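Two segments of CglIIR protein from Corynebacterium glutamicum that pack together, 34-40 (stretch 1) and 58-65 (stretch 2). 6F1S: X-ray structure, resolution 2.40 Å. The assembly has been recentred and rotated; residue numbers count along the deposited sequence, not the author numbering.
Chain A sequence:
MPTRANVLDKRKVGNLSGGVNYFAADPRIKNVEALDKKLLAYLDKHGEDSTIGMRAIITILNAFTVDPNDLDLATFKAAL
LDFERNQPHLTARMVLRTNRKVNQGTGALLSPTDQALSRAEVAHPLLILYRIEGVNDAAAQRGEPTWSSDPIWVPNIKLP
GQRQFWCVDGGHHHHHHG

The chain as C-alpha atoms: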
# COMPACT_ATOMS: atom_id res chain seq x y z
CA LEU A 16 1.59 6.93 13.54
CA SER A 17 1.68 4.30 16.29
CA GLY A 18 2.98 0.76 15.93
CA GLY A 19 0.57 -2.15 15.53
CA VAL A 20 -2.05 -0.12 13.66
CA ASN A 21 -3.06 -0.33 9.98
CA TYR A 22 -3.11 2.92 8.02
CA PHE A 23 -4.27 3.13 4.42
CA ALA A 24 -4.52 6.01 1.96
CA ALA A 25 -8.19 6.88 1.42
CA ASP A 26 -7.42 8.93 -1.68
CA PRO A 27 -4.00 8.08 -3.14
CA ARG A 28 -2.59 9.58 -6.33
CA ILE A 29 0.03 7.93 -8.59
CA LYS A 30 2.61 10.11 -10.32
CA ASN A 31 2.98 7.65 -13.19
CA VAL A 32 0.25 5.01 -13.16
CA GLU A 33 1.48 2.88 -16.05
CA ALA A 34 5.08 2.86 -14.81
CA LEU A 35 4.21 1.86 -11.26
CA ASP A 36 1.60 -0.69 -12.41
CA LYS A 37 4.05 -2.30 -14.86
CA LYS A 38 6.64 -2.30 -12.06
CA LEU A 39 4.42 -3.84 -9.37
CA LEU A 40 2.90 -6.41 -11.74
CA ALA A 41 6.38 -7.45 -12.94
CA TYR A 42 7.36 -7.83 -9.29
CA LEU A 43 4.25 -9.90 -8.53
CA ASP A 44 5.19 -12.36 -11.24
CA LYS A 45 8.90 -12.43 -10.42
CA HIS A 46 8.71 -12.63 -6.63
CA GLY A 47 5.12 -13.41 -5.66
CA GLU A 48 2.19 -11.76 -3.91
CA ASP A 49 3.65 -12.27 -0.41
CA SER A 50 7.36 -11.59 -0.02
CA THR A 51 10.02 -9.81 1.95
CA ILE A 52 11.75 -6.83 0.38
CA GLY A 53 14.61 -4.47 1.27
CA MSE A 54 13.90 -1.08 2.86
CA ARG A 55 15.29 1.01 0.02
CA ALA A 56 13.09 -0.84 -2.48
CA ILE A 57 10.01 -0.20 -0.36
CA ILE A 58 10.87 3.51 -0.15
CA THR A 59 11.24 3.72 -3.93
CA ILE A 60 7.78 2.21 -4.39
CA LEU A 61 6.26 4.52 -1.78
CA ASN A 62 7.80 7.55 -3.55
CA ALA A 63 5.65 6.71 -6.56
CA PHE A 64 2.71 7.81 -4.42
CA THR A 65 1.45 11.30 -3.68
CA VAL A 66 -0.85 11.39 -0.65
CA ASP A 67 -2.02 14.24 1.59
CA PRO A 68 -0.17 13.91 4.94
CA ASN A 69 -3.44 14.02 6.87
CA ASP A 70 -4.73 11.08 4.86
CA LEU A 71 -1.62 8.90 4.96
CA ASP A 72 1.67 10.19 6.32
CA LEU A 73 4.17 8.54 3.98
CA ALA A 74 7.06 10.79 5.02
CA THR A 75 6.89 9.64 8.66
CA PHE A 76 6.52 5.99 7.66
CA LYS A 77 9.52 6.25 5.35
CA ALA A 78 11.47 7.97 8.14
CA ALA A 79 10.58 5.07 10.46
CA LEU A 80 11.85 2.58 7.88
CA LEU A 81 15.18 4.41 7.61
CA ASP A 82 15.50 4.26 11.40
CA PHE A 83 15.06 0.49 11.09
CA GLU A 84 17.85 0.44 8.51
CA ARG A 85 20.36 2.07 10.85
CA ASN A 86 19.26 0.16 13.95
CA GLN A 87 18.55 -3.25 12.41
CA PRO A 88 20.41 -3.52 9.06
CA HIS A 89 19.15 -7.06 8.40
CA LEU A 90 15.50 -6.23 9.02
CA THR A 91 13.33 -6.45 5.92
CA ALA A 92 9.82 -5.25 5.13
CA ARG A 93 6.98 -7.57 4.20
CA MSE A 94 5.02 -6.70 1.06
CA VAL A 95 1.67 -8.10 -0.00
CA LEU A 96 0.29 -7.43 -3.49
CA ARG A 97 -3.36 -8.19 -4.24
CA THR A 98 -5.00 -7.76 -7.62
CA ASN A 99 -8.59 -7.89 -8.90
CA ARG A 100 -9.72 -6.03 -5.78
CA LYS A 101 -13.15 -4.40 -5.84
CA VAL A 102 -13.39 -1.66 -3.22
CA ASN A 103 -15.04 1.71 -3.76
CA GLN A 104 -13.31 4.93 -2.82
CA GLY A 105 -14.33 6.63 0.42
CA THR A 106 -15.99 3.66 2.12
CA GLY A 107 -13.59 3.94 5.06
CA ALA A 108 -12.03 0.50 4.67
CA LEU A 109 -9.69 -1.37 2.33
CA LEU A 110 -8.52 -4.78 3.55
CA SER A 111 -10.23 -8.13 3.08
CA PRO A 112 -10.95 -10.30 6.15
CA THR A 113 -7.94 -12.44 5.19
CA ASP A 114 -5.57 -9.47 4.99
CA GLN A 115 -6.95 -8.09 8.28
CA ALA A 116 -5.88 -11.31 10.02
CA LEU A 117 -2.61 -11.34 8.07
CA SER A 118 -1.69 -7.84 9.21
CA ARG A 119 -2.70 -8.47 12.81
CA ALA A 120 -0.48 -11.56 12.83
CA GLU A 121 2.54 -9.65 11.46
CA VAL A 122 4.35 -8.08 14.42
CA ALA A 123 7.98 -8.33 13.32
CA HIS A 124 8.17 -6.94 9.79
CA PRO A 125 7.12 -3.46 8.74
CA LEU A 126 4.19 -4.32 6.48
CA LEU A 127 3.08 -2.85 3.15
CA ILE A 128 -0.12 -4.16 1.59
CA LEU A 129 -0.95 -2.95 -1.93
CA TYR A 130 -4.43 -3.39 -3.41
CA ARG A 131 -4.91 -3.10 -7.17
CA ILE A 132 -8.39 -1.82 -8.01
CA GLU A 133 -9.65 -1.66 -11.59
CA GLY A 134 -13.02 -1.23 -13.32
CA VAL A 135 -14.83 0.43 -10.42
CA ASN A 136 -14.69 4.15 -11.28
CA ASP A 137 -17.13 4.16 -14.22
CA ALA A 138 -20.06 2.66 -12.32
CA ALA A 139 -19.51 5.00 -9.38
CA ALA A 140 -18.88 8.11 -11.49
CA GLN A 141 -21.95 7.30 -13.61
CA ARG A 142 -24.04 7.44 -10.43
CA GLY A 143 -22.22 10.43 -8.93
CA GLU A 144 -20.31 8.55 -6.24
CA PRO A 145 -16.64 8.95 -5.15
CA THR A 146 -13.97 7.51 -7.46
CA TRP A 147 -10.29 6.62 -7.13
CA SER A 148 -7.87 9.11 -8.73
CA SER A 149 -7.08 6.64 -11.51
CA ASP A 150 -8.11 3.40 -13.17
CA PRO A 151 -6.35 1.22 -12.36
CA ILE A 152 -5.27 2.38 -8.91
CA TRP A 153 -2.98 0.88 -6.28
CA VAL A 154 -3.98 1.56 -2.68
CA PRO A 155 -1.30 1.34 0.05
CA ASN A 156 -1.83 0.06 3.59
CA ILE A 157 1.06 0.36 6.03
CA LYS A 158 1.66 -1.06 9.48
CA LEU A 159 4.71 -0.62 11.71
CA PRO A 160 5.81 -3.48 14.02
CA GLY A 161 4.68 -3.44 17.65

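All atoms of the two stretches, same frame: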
# COMPACT_ATOMS: atom_id res chain seq x y z
N ALA A 34 3.72 3.25 -15.20
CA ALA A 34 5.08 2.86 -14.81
C ALA A 34 5.08 2.08 -13.50
O ALA A 34 5.77 1.08 -13.37
CB ALA A 34 5.98 4.09 -14.69
N LEU A 35 4.30 2.55 -12.54
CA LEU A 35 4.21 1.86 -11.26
C LEU A 35 3.50 0.52 -11.44
O LEU A 35 3.96 -0.51 -10.94
CB LEU A 35 3.49 2.71 -10.22
CG LEU A 35 3.38 2.02 -8.86
CD1 LEU A 35 4.76 1.77 -8.26
CD2 LEU A 35 2.50 2.81 -7.91
N ASP A 36 2.39 0.53 -12.17
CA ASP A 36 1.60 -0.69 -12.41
C ASP A 36 2.44 -1.77 -13.10
O ASP A 36 2.45 -2.92 -12.67
CB ASP A 36 0.36 -0.38 -13.25
CG ASP A 36 -0.65 -1.51 -13.24
OD1 ASP A 36 -0.90 -2.08 -12.15
OD2 ASP A 36 -1.18 -1.84 -14.32
N LYS A 37 3.14 -1.39 -14.17
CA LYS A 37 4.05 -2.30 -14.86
C LYS A 37 5.11 -2.84 -13.89
O LYS A 37 5.43 -4.03 -13.90
CB LYS A 37 4.73 -1.57 -16.03
CG LYS A 37 5.59 -2.46 -16.92
CD LYS A 37 6.45 -1.62 -17.86
CE LYS A 37 7.08 -2.46 -18.97
NZ LYS A 37 6.06 -2.94 -19.94
N LYS A 38 5.63 -1.95 -13.05
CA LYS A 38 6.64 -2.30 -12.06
C LYS A 38 6.13 -3.29 -11.02
O LYS A 38 6.77 -4.32 -10.76
CB LYS A 38 7.16 -1.03 -11.39
CG LYS A 38 7.86 -1.24 -10.05
CD LYS A 38 9.36 -1.44 -10.21
CE LYS A 38 10.09 -1.19 -8.89
NZ LYS A 38 9.92 0.22 -8.41
N LEU A 39 4.98 -2.99 -10.42
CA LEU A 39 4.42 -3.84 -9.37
C LEU A 39 3.95 -5.19 -9.93
O LEU A 39 4.14 -6.23 -9.29
CB LEU A 39 3.26 -3.13 -8.66
CG LEU A 39 3.63 -1.91 -7.81
CD1 LEU A 39 2.40 -1.30 -7.15
CD2 LEU A 39 4.67 -2.27 -6.75
N LEU A 40 3.35 -5.17 -11.12
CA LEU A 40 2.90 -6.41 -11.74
C LEU A 40 4.07 -7.30 -12.19
O LEU A 40 3.98 -8.52 -12.14
CB LEU A 40 1.99 -6.11 -12.93
CG LEU A 40 0.61 -5.55 -12.57
CD1 LEU A 40 -0.19 -5.28 -13.83
CD2 LEU A 40 -0.14 -6.50 -11.64
N ILE A 58 10.89 2.05 -0.08
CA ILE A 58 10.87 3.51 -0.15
C ILE A 58 10.60 3.97 -1.58
O ILE A 58 9.77 4.85 -1.81
CB ILE A 58 12.20 4.13 0.31
CG1 ILE A 58 12.54 3.71 1.74
CG2 ILE A 58 12.15 5.64 0.18
CD1 ILE A 58 11.53 4.14 2.74
N THR A 59 11.33 3.37 -2.51
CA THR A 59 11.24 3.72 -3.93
C THR A 59 9.82 3.56 -4.45
O THR A 59 9.33 4.38 -5.22
CB THR A 59 12.20 2.84 -4.76
OG1 THR A 59 13.54 3.01 -4.28
CG2 THR A 59 12.14 3.22 -6.24
N ILE A 60 9.16 2.49 -4.01
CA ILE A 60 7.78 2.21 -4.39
C ILE A 60 6.84 3.24 -3.77
O ILE A 60 5.95 3.76 -4.43
CB ILE A 60 7.37 0.79 -3.97
CG1 ILE A 60 8.08 -0.24 -4.85
CG2 ILE A 60 5.86 0.62 -4.01
CD1 ILE A 60 7.97 -1.66 -4.34
N LEU A 61 7.07 3.54 -2.49
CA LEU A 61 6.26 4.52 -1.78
C LEU A 61 6.38 5.91 -2.41
O LEU A 61 5.40 6.66 -2.47
CB LEU A 61 6.65 4.57 -0.30
CG LEU A 61 6.28 3.33 0.53
CD1 LEU A 61 6.82 3.43 1.95
CD2 LEU A 61 4.78 3.11 0.55
N ASN A 62 7.57 6.25 -2.90
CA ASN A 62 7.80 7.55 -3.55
C ASN A 62 6.98 7.73 -4.82
O ASN A 62 6.82 8.84 -5.30
CB ASN A 62 9.28 7.73 -3.89
CG ASN A 62 10.11 8.06 -2.67
OD1 ASN A 62 9.65 8.74 -1.76
ND2 ASN A 62 11.34 7.57 -2.66
N ALA A 63 6.48 6.63 -5.37
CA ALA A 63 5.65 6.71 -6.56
C ALA A 63 4.27 7.25 -6.21
O ALA A 63 3.48 7.58 -7.09
CB ALA A 63 5.55 5.36 -7.23
N PHE A 64 4.00 7.33 -4.91
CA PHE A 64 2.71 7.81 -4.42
C PHE A 64 2.76 9.26 -3.98
O PHE A 64 3.76 9.72 -3.40
CB PHE A 64 2.21 6.95 -3.25
CG PHE A 64 1.73 5.58 -3.65
CD1 PHE A 64 0.38 5.35 -3.89
CD2 PHE A 64 2.61 4.52 -3.75
CE1 PHE A 64 -0.07 4.08 -4.23
CE2 PHE A 64 2.17 3.26 -4.10
CZ PHE A 64 0.82 3.04 -4.35
N THR A 65 1.68 9.98 -4.25
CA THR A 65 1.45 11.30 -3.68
C THR A 65 0.18 11.22 -2.84
O THR A 65 -0.91 10.98 -3.38
CB THR A 65 1.30 12.38 -4.76
OG1 THR A 65 2.51 12.48 -5.52
CG2 THR A 65 0.99 13.73 -4.12

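Small helical contacts are often held by shape and hydrophobicity alone, and the packing of residues 34-40 against residues 58-65 in CglIIR is a compact example. No hydrogen bond crosses between the two stretches. Within each stretch, backbone hydrogen bonds run along the chain: in the first, Leu 39 N donates to Leu 35 O at 2.7 Å in regular helical fashion, and in the second, Phe 64 N donates to Leu 61 O at 2.9 Å across a type I turn. What remains for the interface is side-chain packing, which buries 262 Å² counted over both sides.

Leu 35 contributes the most. Its CA-to-CB bond points toward the second stretch, and in the t, p rotamer both of its methyl groups pack against Ala 63 CB, Leu 35 CD1 at 3.8 Å and Leu 35 CD2 at 4.0 Å. Leu 35 CD2 also meets Phe 64 CE2 at 3.9 Å, approaching the ring obliquely. These distances are ordinary van der Waals contacts. A branched aliphatic side chain suits this position because its forked end presents two methyls to a small side chain, with one of them also touching the ring. Ala 63, in the turn, offers a single methyl group, and here the backbones come closest, with Leu 35 CA and Ala 63 CA 6.9 Å apart. Phe 64 reaches the contact differently: its CA-to-CB bond points sideways, but the length of the side chain carries the ring nearer to the helix.

Ile 60 covers the next largest area. Its CA-to-CB bond also runs sideways, yet with chi1 in m and chi2 in t the side chain extends far enough for Ile 60 CD1 to come within 4.1 Å of Leu 39 CD2. Leu 39 points toward the second stretch one helical turn after Leu 35, so the two leucines form a short apolar stripe on the same side of the helix. Leu 35, Leu 39, Ile 60 and Phe 64 are all buried, an environment that suits their hydrocarbon side chains.

Lys 38 closes the exposed margin. Its side chain reaches across and brings NZ itself over Ile 60 and Thr 59; the residue as a whole is exposed. Lys 38 NZ sits 4.0 Å from Ile 60 CG1 and 4.3 Å from Thr 59 CG2, contacts of proximity rather than polar pairing. By contrast, Asp 36 and Lys 37 lie out of reach of the second stretch, leaving their polar groups free of the apolar contact. The general principle is that an amphipathic helix needs only a few well-placed aliphatic residues to pack against a neighbour, with longer polar side chains at the edge.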